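Local coordinates for pyruvate-formate lyase-activating enzyme (Bacteroides vulgatus ATCC 8482, PDB 3CAN), which belongs to the radical SAM superfamily and folds as a parallel sheet flanked by helices, at residues I99-I102 with N106-E109; E127-L132 with Q169-Y174; D49-M52 with L57-I60. One frame throughout, in Å; residues are numbered along the deposited sequence.

Contact 1 (I99-I102 with N106-E109)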
ATOM      1  N   ILE A  99      -2.105  -3.483 -10.776  1.00 17.66           N
ATOM      2  CA  ILE A  99      -2.578  -4.746 -11.318  1.00 18.46           C
ATOM      3  C   ILE A  99      -2.202  -5.851 -10.335  1.00 19.00           C
ATOM      4  O   ILE A  99      -1.047  -6.261 -10.275  1.00 18.60           O
ATOM      5  CB  ILE A  99      -2.000  -5.032 -12.706  1.00 18.16           C
ATOM      6  CG1 ILE A  99      -2.346  -3.893 -13.668  1.00 19.10           C
ATOM      7  CG2 ILE A  99      -2.534  -6.406 -13.243  1.00 18.12           C
ATOM      8  CD1 ILE A  99      -1.712  -4.060 -15.059  1.00 19.56           C
ATOM      9  N   PRO A 100      -3.168  -6.295  -9.521  1.00 20.38           N
ATOM     10  CA  PRO A 100      -2.922  -7.472  -8.701  1.00 21.01           C
ATOM     11  C   PRO A 100      -2.756  -8.623  -9.671  1.00 21.64           C
ATOM     12  O   PRO A 100      -3.646  -8.856 -10.482  1.00 22.52           O
ATOM     13  CB  PRO A 100      -4.194  -7.581  -7.846  1.00 21.41           C
ATOM     14  CG  PRO A 100      -4.839  -6.215  -7.924  1.00 22.16           C
ATOM     15  CD  PRO A 100      -4.525  -5.760  -9.313  1.00 21.26           C
ATOM     16  N   LEU A 101      -1.591  -9.264  -9.647  1.00 21.82           N
ATOM     17  CA  LEU A 101      -1.177 -10.171 -10.708  1.00 22.14           C
ATOM     18  C   LEU A 101      -1.332 -11.607 -10.217  1.00 22.32           C
ATOM     19  O   LEU A 101      -0.632 -12.030  -9.304  1.00 21.83           O
ATOM     20  CB  LEU A 101       0.272  -9.879 -11.100  1.00 21.92           C
ATOM     21  CG  LEU A 101       0.785 -10.514 -12.396  1.00 22.25           C
ATOM     22  CD1 LEU A 101       0.009 -10.021 -13.635  1.00 21.97           C
ATOM     23  CD2 LEU A 101       2.272 -10.243 -12.560  1.00 22.10           C
ATOM     24  N   ILE A 102      -2.277 -12.323 -10.820  1.00 23.01           N
ATOM     25  CA  ILE A 102      -2.721 -13.627 -10.333  1.00 23.27           C
ATOM     26  C   ILE A 102      -2.613 -14.632 -11.473  1.00 24.05           C
ATOM     27  O   ILE A 102      -3.307 -14.504 -12.481  1.00 23.31           O
ATOM     28  CB  ILE A 102      -4.190 -13.572  -9.839  1.00 23.49           C
ATOM     29  CG1 ILE A 102      -4.399 -12.403  -8.858  1.00 23.98           C
ATOM     30  CG2 ILE A 102      -4.586 -14.907  -9.187  1.00 23.53           C
ATOM     31  CD1 ILE A 102      -5.823 -11.877  -8.771  1.00 23.87           C
ATOM     32  N   ASN A 106      -5.212 -13.268 -14.593  1.00 21.67           N
ATOM     33  CA  ASN A 106      -4.875 -12.073 -15.392  1.00 21.31           C
ATOM     34  C   ASN A 106      -3.398 -11.886 -15.748  1.00 21.13           C
ATOM     35  O   ASN A 106      -3.019 -10.816 -16.210  1.00 20.44           O
ATOM     36  CB  ASN A 106      -5.386 -10.814 -14.677  1.00 20.89           C
ATOM     37  CG  ASN A 106      -4.671 -10.565 -13.346  1.00 21.21           C
ATOM     38  OD1 ASN A 106      -3.752 -11.298 -12.980  1.00 19.92           O
ATOM     39  ND2 ASN A 106      -5.095  -9.539 -12.630  1.00 19.38           N
ATOM     40  N   ALA A 107      -2.574 -12.913 -15.538  1.00 21.05           N
ATOM     41  CA  ALA A 107      -1.142 -12.832 -15.843  1.00 21.30           C
ATOM     42  C   ALA A 107      -0.814 -13.392 -17.223  1.00 21.73           C
ATOM     43  O   ALA A 107       0.366 -13.516 -17.595  1.00 22.24           O
ATOM     44  CB  ALA A 107      -0.311 -13.550 -14.740  1.00 21.04           C
ATOM     45  N   ASP A 108      -1.846 -13.732 -17.990  1.00 21.36           N
ATOM     46  CA  ASP A 108      -1.661 -14.184 -19.364  1.00 21.44           C
ATOM     47  C   ASP A 108      -1.165 -13.047 -20.254  1.00 20.90           C
ATOM     48  O   ASP A 108      -1.532 -11.886 -20.061  1.00 20.55           O
ATOM     49  CB  ASP A 108      -2.951 -14.799 -19.936  1.00 21.42           C
ATOM     50  CG  ASP A 108      -4.161 -13.887 -19.789  1.00 21.59           C
ATOM     51  OD1 ASP A 108      -4.583 -13.620 -18.635  1.00 23.45           O
ATOM     52  OD2 ASP A 108      -4.696 -13.445 -20.831  1.00 21.70           O
ATOM     53  N   GLU A 109      -0.335 -13.403 -21.234  1.00 21.19           N
ATOM     54  CA  GLU A 109       0.246 -12.452 -22.168  1.00 21.19           C
ATOM     55  C   GLU A 109      -0.847 -11.619 -22.852  1.00 20.50           C
ATOM     56  O   GLU A 109      -0.703 -10.405 -23.022  1.00 19.60           O
ATOM     57  CB  GLU A 109       1.065 -13.213 -23.221  1.00 22.06           C
ATOM     58  CG  GLU A 109       1.599 -12.367 -24.336  1.00 23.37           C
ATOM     59  CD  GLU A 109       2.380 -13.192 -25.344  1.00 25.14           C
ATOM     60  OE1 GLU A 109       3.317 -13.907 -24.922  1.00 30.88           O
ATOM     61  OE2 GLU A 109       2.046 -13.123 -26.545  1.00 32.06           O
TER
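The carboxamide of Asn-106 lies against the backbone at the end of strand 95-101 and grips it at two points. Its ND2 gives a short bond to the carbonyl O of Pro-100, 2.7 Å long, with the acceptor close to the amide plane. On the other branch OD1 accepts the amide N of Ile-102 at 2.8 Å; this donor sits in the carbonyl plane, and the N-H points almost straight at the oxygen (170°). The backbone N of Asn-106 adds a third bond, to Ile-102 O at 3.1 Å. With chi1 at 66°, CG stands between the backbone N and the carbonyl carbon of Asn-106, which folds the side chain back so that amide and main chain reach the same short run of backbone, Pro-100 to Ile-102. This is the beta-alpha loop that leads from strand 95-101 to helix 109-121 in the parallel beta-alpha fold of this radical SAM protein, with Asp-108 at the N-cap position. ND2 also donates to Lys-63 O, in the loop after the neighbouring strand 57-61, so both polar atoms of the carboxamide, OD1 and ND2, are engaged, which should fix its rotation. Beside this polar clamp the apolar packing is thinner. The CD1 methyl of Leu-101 touches Ala-107 CB at 3.7 Å, and helix 161-173 adds Cys-167 against Leu-101 and Val-163 against Ala-107. Ile-99 offers CG2 to the amide nitrogen, ND2 of Asn-106, at a looser 4.1 Å. Beyond Ala-107 the chain turns outward to solvent, where the exposed Asp-108 spends its carboxylate on the helix, OD2 accepting the backbone N of Asn-111, and Glu-109 forms a salt bridge with Lys-113.

Contact 2 (E127-L132 with Q169-Y174)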
ATOM      1  N   GLU A 127       1.885   7.347 -14.085  1.00 16.44           N
ATOM      2  CA  GLU A 127       3.192   7.615 -13.489  1.00 17.17           C
ATOM      3  C   GLU A 127       3.990   6.325 -13.351  1.00 16.85           C
ATOM      4  O   GLU A 127       5.207   6.280 -13.576  1.00 16.46           O
ATOM      5  CB  GLU A 127       3.029   8.220 -12.098  1.00 17.47           C
ATOM      6  CG  GLU A 127       2.330   9.563 -12.076  1.00 19.31           C
ATOM      7  CD  GLU A 127       3.039  10.609 -12.893  1.00 22.30           C
ATOM      8  OE1 GLU A 127       4.083  11.113 -12.421  1.00 24.44           O
ATOM      9  OE2 GLU A 127       2.561  10.940 -13.997  1.00 19.90           O
ATOM     10  N   ILE A 128       3.289   5.286 -12.940  1.00 16.90           N
ATOM     11  CA  ILE A 128       3.846   3.958 -12.773  1.00 17.03           C
ATOM     12  C   ILE A 128       2.701   2.953 -12.821  1.00 16.64           C
ATOM     13  O   ILE A 128       1.547   3.281 -12.504  1.00 15.84           O
ATOM     14  CB  ILE A 128       4.611   3.809 -11.424  1.00 17.47           C
ATOM     15  CG1 ILE A 128       5.450   2.527 -11.379  1.00 20.03           C
ATOM     16  CG2 ILE A 128       3.643   3.812 -10.224  1.00 18.09           C
ATOM     17  CD1 ILE A 128       6.541   2.478 -12.364  1.00 23.27           C
ATOM     18  N   ILE A 129       3.027   1.749 -13.268  1.00 16.60           N
ATOM     19  CA  ILE A 129       2.133   0.607 -13.177  1.00 16.74           C
ATOM     20  C   ILE A 129       2.735  -0.358 -12.152  1.00 17.35           C
ATOM     21  O   ILE A 129       3.837  -0.871 -12.355  1.00 17.64           O
ATOM     22  CB  ILE A 129       1.956  -0.092 -14.529  1.00 16.53           C
ATOM     23  CG1 ILE A 129       1.399   0.869 -15.586  1.00 16.61           C
ATOM     24  CG2 ILE A 129       1.019  -1.300 -14.392  1.00 16.92           C
ATOM     25  CD1 ILE A 129       1.524   0.344 -17.027  1.00 16.19           C
ATOM     26  N   ASN A 130       2.016  -0.583 -11.057  1.00 17.81           N
ATOM     27  CA  ASN A 130       2.450  -1.496 -10.000  1.00 18.61           C
ATOM     28  C   ASN A 130       1.848  -2.875 -10.195  1.00 18.88           C
ATOM     29  O   ASN A 130       0.626  -3.042 -10.086  1.00 18.49           O
ATOM     30  CB  ASN A 130       2.030  -0.973  -8.629  1.00 18.97           C
ATOM     31  CG  ASN A 130       2.594   0.388  -8.340  1.00 21.64           C
ATOM     32  OD1 ASN A 130       3.797   0.532  -8.118  1.00 25.69           O
ATOM     33  ND2 ASN A 130       1.732   1.405  -8.366  1.00 21.70           N
ATOM     34  N   LEU A 131       2.695  -3.847 -10.510  1.00 19.32           N
ATOM     35  CA  LEU A 131       2.283  -5.249 -10.572  1.00 19.99           C
ATOM     36  C   LEU A 131       2.442  -5.835  -9.169  1.00 20.93           C
ATOM     37  O   LEU A 131       3.536  -5.837  -8.610  1.00 20.57           O
ATOM     38  CB  LEU A 131       3.116  -6.035 -11.595  1.00 20.05           C
ATOM     39  CG  LEU A 131       3.131  -5.501 -13.032  1.00 20.31           C
ATOM     40  CD1 LEU A 131       3.914  -6.452 -13.949  1.00 20.35           C
ATOM     41  CD2 LEU A 131       1.709  -5.282 -13.540  1.00 20.60           C
ATOM     42  N   LEU A 132       1.340  -6.295  -8.593  1.00 21.90           N
ATOM     43  CA  LEU A 132       1.319  -6.800  -7.224  1.00 23.04           C
ATOM     44  C   LEU A 132       1.058  -8.308  -7.246  1.00 23.97           C
ATOM     45  O   LEU A 132      -0.100  -8.738  -7.277  1.00 23.25           O
ATOM     46  CB  LEU A 132       0.237  -6.071  -6.425  1.00 23.41           C
ATOM     47  CG  LEU A 132       0.263  -4.549  -6.583  1.00 25.07           C
ATOM     48  CD1 LEU A 132      -0.963  -3.900  -5.964  1.00 26.83           C
ATOM     49  CD2 LEU A 132       1.548  -3.973  -5.981  1.00 26.56           C
ATOM     50  N   GLN A 169       8.350  -6.719 -18.920  1.00 22.66           N
ATOM     51  CA  GLN A 169       8.918  -6.500 -20.244  1.00 22.21           C
ATOM     52  C   GLN A 169       7.867  -6.033 -21.247  1.00 21.45           C
ATOM     53  O   GLN A 169       8.123  -5.126 -22.033  1.00 21.15           O
ATOM     54  CB  GLN A 169       9.601  -7.761 -20.779  1.00 22.89           C
ATOM     55  CG  GLN A 169      10.407  -7.530 -22.050  1.00 24.12           C
ATOM     56  CD  GLN A 169      11.542  -6.537 -21.828  1.00 28.09           C
ATOM     57  OE1 GLN A 169      12.404  -6.748 -20.978  1.00 29.95           O
ATOM     58  NE2 GLN A 169      11.530  -5.443 -22.576  1.00 29.97           N
ATOM     59  N   ILE A 170       6.703  -6.674 -21.233  1.00 20.96           N
ATOM     60  CA  ILE A 170       5.604  -6.301 -22.128  0.50 20.84           C
ATOM     61  C   ILE A 170       5.250  -4.827 -21.943  1.00 20.93           C
ATOM     62  O   ILE A 170       5.194  -4.051 -22.895  1.00 19.96           O
ATOM     63  CB  ILE A 170       4.347  -7.171 -21.874  0.50 20.82           C
ATOM     64  CG1 ILE A 170       4.589  -8.614 -22.340  0.50 20.99           C
ATOM     65  CG2 ILE A 170       3.127  -6.593 -22.597  0.50 20.89           C
ATOM     66  CD1 ILE A 170       3.639  -9.629 -21.726  0.50 20.69           C
ATOM     67  N   LEU A 171       5.009  -4.432 -20.699  1.00 20.71           N
ATOM     68  CA  LEU A 171       4.626  -3.058 -20.426  1.00 21.15           C
ATOM     69  C   LEU A 171       5.728  -2.073 -20.864  1.00 21.29           C
ATOM     70  O   LEU A 171       5.436  -1.039 -21.474  1.00 20.63           O
ATOM     71  CB  LEU A 171       4.274  -2.905 -18.940  1.00 21.15           C
ATOM     72  CG  LEU A 171       3.010  -3.648 -18.507  1.00 20.95           C
ATOM     73  CD1 LEU A 171       2.946  -3.796 -16.974  1.00 22.21           C
ATOM     74  CD2 LEU A 171       1.752  -2.956 -19.070  1.00 20.75           C
ATOM     75  N   THR A 172       6.979  -2.424 -20.575  1.00 21.94           N
ATOM     76  CA  THR A 172       8.134  -1.634 -20.973  1.00 22.45           C
ATOM     77  C   THR A 172       8.219  -1.521 -22.496  1.00 22.98           C
ATOM     78  O   THR A 172       8.488  -0.441 -23.023  1.00 22.98           O
ATOM     79  CB  THR A 172       9.442  -2.238 -20.404  1.00 22.86           C
ATOM     80  OG1 THR A 172       9.338  -2.361 -18.972  1.00 23.52           O
ATOM     81  CG2 THR A 172      10.637  -1.365 -20.745  1.00 22.80           C
ATOM     82  N   ASP A 173       7.975  -2.632 -23.195  1.00 23.14           N
ATOM     83  CA  ASP A 173       7.992  -2.649 -24.661  1.00 23.06           C
ATOM     84  C   ASP A 173       6.979  -1.688 -25.291  1.00 22.81           C
ATOM     85  O   ASP A 173       7.211  -1.191 -26.391  1.00 22.50           O
ATOM     86  CB  ASP A 173       7.744  -4.072 -25.195  1.00 24.22           C
ATOM     87  CG  ASP A 173       8.938  -5.009 -24.997  1.00 26.07           C
ATOM     88  OD1 ASP A 173      10.063  -4.545 -24.707  1.00 28.33           O
ATOM     89  OD2 ASP A 173       8.739  -6.238 -25.134  1.00 29.92           O
ATOM     90  N   TYR A 174       5.865  -1.434 -24.597  1.00 21.75           N
ATOM     91  CA  TYR A 174       4.837  -0.498 -25.063  1.00 21.26           C
ATOM     92  C   TYR A 174       5.084   0.933 -24.580  1.00 21.44           C
ATOM     93  O   TYR A 174       4.237   1.816 -24.763  1.00 21.37           O
ATOM     94  CB  TYR A 174       3.445  -0.973 -24.620  1.00 20.81           C
ATOM     95  CG  TYR A 174       2.868  -2.066 -25.483  1.00 19.64           C
ATOM     96  CD1 TYR A 174       3.023  -3.401 -25.146  1.00 20.62           C
ATOM     97  CD2 TYR A 174       2.130  -1.759 -26.628  1.00 20.84           C
ATOM     98  CE1 TYR A 174       2.487  -4.417 -25.939  1.00 20.26           C
ATOM     99  CE2 TYR A 174       1.597  -2.762 -27.426  1.00 20.57           C
ATOM    100  CZ  TYR A 174       1.764  -4.092 -27.070  1.00 20.39           C
ATOM    101  OH  TYR A 174       1.214  -5.099 -27.851  1.00 18.33           O
TER
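With chi1 of -67° and chi2 of 163°, Leu-171 extends its two methyls from helix 161-173 toward the sheet; in Ile-129 and Leu-131, CG1 and CG lie anti to the carbonyl carbon, which carries their end methyls to Leu-171. The contact is a helix packed on a parallel beta sheet, consistent with the partial barrel of parallel beta-alpha units found in radical SAM proteins. Ile-129 and Leu-131 lie two apart on strand 128-133 and therefore face the helix together, while Asn-130 between them points away. The methyls of Leu-171 divide the work. CD2 meets the end of Ile-129, CD1, at 3.9 Å, the two side chains crossing at a slant. CD1 of Leu-171 faces Leu-131 tip to tip and lies 4.1 Å from Ile-129 CG2, so it sits over the gap between the two strand residues. Ala-116 of helix 109-121, Leu-176 in the loop before strand 178-180 and Ala-178 of that strand also touch Leu-171 and enclose it. On the exposed side of the helix Gln-169 NE2 donates to Asp-173 OD1 at 2.7 Å from above the carboxylate plane. The nearest approach at the Leu-131 end is its CD2 to Leu-171 CD1, 3.9 Å.

Contact 3 (D49-M52 with L57-I60)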
ATOM      1  N   ASP A  49     -13.944  14.540 -11.330  1.00 19.47           N
ATOM      2  CA  ASP A  49     -13.394  15.888 -11.527  1.00 19.29           C
ATOM      3  C   ASP A  49     -13.170  16.620 -10.201  1.00 19.05           C
ATOM      4  O   ASP A  49     -12.115  17.247 -10.002  1.00 18.76           O
ATOM      5  CB  ASP A  49     -14.326  16.724 -12.411  1.00 19.35           C
ATOM      6  CG  ASP A  49     -14.353  16.261 -13.848  1.00 21.00           C
ATOM      7  OD1 ASP A  49     -13.523  15.418 -14.241  1.00 23.25           O
ATOM      8  OD2 ASP A  49     -15.224  16.763 -14.599  1.00 21.74           O
ATOM      9  N   GLU A  50     -14.141  16.537  -9.293  1.00 18.81           N
ATOM     10  CA  GLU A  50     -14.028  17.207  -7.995  0.50 18.65           C
ATOM     11  C   GLU A  50     -12.942  16.571  -7.130  1.00 18.09           C
ATOM     12  O   GLU A  50     -12.226  17.271  -6.431  1.00 17.97           O
ATOM     13  CB  GLU A  50     -15.365  17.210  -7.248  0.50 18.90           C
ATOM     14  CG  GLU A  50     -15.379  18.045  -5.953  0.50 19.71           C
ATOM     15  CD  GLU A  50     -15.169  19.547  -6.174  0.50 21.67           C
ATOM     16  OE1 GLU A  50     -15.399  20.042  -7.300  0.50 20.94           O
ATOM     17  OE2 GLU A  50     -14.774  20.238  -5.206  0.50 24.33           O
ATOM     18  N   VAL A  51     -12.822  15.245  -7.174  1.00 17.64           N
ATOM     19  CA  VAL A  51     -11.730  14.560  -6.464  1.00 17.70           C
ATOM     20  C   VAL A  51     -10.371  15.049  -6.978  1.00 17.50           C
ATOM     21  O   VAL A  51      -9.493  15.392  -6.193  1.00 16.80           O
ATOM     22  CB  VAL A  51     -11.821  13.026  -6.578  1.00 17.77           C
ATOM     23  CG1 VAL A  51     -10.510  12.376  -6.081  1.00 18.20           C
ATOM     24  CG2 VAL A  51     -13.018  12.507  -5.758  1.00 18.28           C
HETATM   25  N   MSE A  52     -10.214  15.143  -8.296  1.00 17.84           N
HETATM   26  CA  MSE A  52      -8.960  15.655  -8.869  1.00 17.96           C
HETATM   27  C   MSE A  52      -8.629  17.087  -8.423  1.00 18.03           C
HETATM   28  O   MSE A  52      -7.468  17.433  -8.250  1.00 18.54           O
HETATM   29  CB  MSE A  52      -8.980  15.557 -10.393  1.00 17.98           C
HETATM   30  CG  MSE A  52      -8.841  14.150 -10.920  1.00 18.34           C
HETATM   31 SE   MSE A  52      -8.593  14.092 -12.856  0.80 21.13          SE
HETATM   32  CE  MSE A  52     -10.385  14.567 -13.410  1.00 19.53           C
ATOM     33  N   LEU A  57      -2.926  12.801  -6.492  1.00 15.11           N
ATOM     34  CA  LEU A  57      -2.684  11.569  -7.239  1.00 15.50           C
ATOM     35  C   LEU A  57      -3.910  10.679  -7.199  1.00 15.39           C
ATOM     36  O   LEU A  57      -4.526  10.528  -6.134  1.00 15.01           O
ATOM     37  CB  LEU A  57      -1.523  10.809  -6.585  1.00 16.06           C
ATOM     38  CG  LEU A  57      -1.099   9.481  -7.178  1.00 16.51           C
ATOM     39  CD1 LEU A  57      -0.504   9.700  -8.579  1.00 19.04           C
ATOM     40  CD2 LEU A  57      -0.075   8.778  -6.255  1.00 17.35           C
ATOM     41  N   LEU A  58      -4.263  10.087  -8.342  1.00 14.64           N
ATOM     42  CA  LEU A  58      -5.308   9.079  -8.379  1.00 15.07           C
ATOM     43  C   LEU A  58      -4.680   7.701  -8.487  1.00 14.66           C
ATOM     44  O   LEU A  58      -3.616   7.530  -9.098  1.00 14.05           O
ATOM     45  CB  LEU A  58      -6.259   9.283  -9.563  1.00 15.63           C
ATOM     46  CG  LEU A  58      -7.141  10.527  -9.638  1.00 16.36           C
ATOM     47  CD1 LEU A  58      -8.287  10.304 -10.613  1.00 16.15           C
ATOM     48  CD2 LEU A  58      -7.658  11.002  -8.263  1.00 15.58           C
ATOM     49  N   LEU A  59      -5.350   6.723  -7.890  1.00 14.61           N
ATOM     50  CA  LEU A  59      -4.955   5.321  -7.946  1.00 15.40           C
ATOM     51  C   LEU A  59      -6.103   4.567  -8.586  1.00 15.89           C
ATOM     52  O   LEU A  59      -7.250   4.732  -8.183  1.00 15.60           O
ATOM     53  CB  LEU A  59      -4.718   4.773  -6.531  1.00 15.99           C
ATOM     54  CG  LEU A  59      -3.821   5.615  -5.623  1.00 16.49           C
ATOM     55  CD1 LEU A  59      -3.850   5.082  -4.197  1.00 17.60           C
ATOM     56  CD2 LEU A  59      -2.383   5.656  -6.172  1.00 17.15           C
ATOM     57  N   ILE A  60      -5.823   3.773  -9.611  1.00 15.24           N
ATOM     58  CA  ILE A  60      -6.874   2.953 -10.214  1.00 15.66           C
ATOM     59  C   ILE A  60      -6.376   1.534 -10.410  1.00 14.90           C
ATOM     60  O   ILE A  60      -5.273   1.334 -10.924  1.00 13.99           O
ATOM     61  CB  ILE A  60      -7.354   3.534 -11.574  1.00 15.81           C
ATOM     62  CG1 ILE A  60      -7.865   4.963 -11.396  1.00 17.22           C
ATOM     63  CG2 ILE A  60      -8.464   2.667 -12.160  1.00 15.84           C
ATOM     64  CD1 ILE A  60      -8.101   5.745 -12.704  1.00 17.97           C
TER
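This is a small apolar contact between a helix and the strand that follows it, placed where helix 45-53 lies against one face of the parallel sheet. Leu-58 supplies the strand side; its side chain leaves the strand toward the helix, and it meets two consecutive helical residues with separate methyls. CD2 touches Val-51 CG1 at 3.8 Å, the two side chains running at a slant to each other. CD1 instead reaches the CG methylene of Met-52, modelled as selenomethionine, at 3.9 Å, and here the side chains cross at about a right angle. The forked end of Leu-58 thus straddles the two neighbours. Val-51 puts CG1 opposite its backbone N (chi1 168°), which turns that methyl toward the strand. In Met-52 the chain bends past the contact point at chi3 (-72°), carrying CE back over the helix on the side of Asp-49; Ala-91 and Phe-93 also touch this side chain. Other elements close in around these three residues: Val-88 of helix 79-90 and Tyr-95 of strand 95-101 pack on Leu-58, and Ile-22 of helix 18-30 packs on Val-51. On the helix surface Asp-49 makes a salt bridge to Arg-87, tying helix 45-53 to helix 79-90. Such packing of a helix on the strand it leads into belongs to the beta-alpha-beta unit of strand 35-38, helix 45-53 and strand 57-61.

From the N terminus, the three contacts follow one another in series, neither nesting nor crossing. Contact 3 closes first, over the short turn between helix 45-53 and strand 57-61; contact 1 next closes the loop from strand 95-101 to helix 109-121; contact 2 spans the longest stretch, bringing helix 161-173 back onto strand 128-133. All three rest on the same sheet. Contacts 1 and 2 touch directly through neighbouring strands, with Ile-99 packing on Ile-129 and Leu-131, and their centres are about 12 Å apart. Contact 3 lies on the other side of the chain's centre, its centre about 24 Å from that of contact 1.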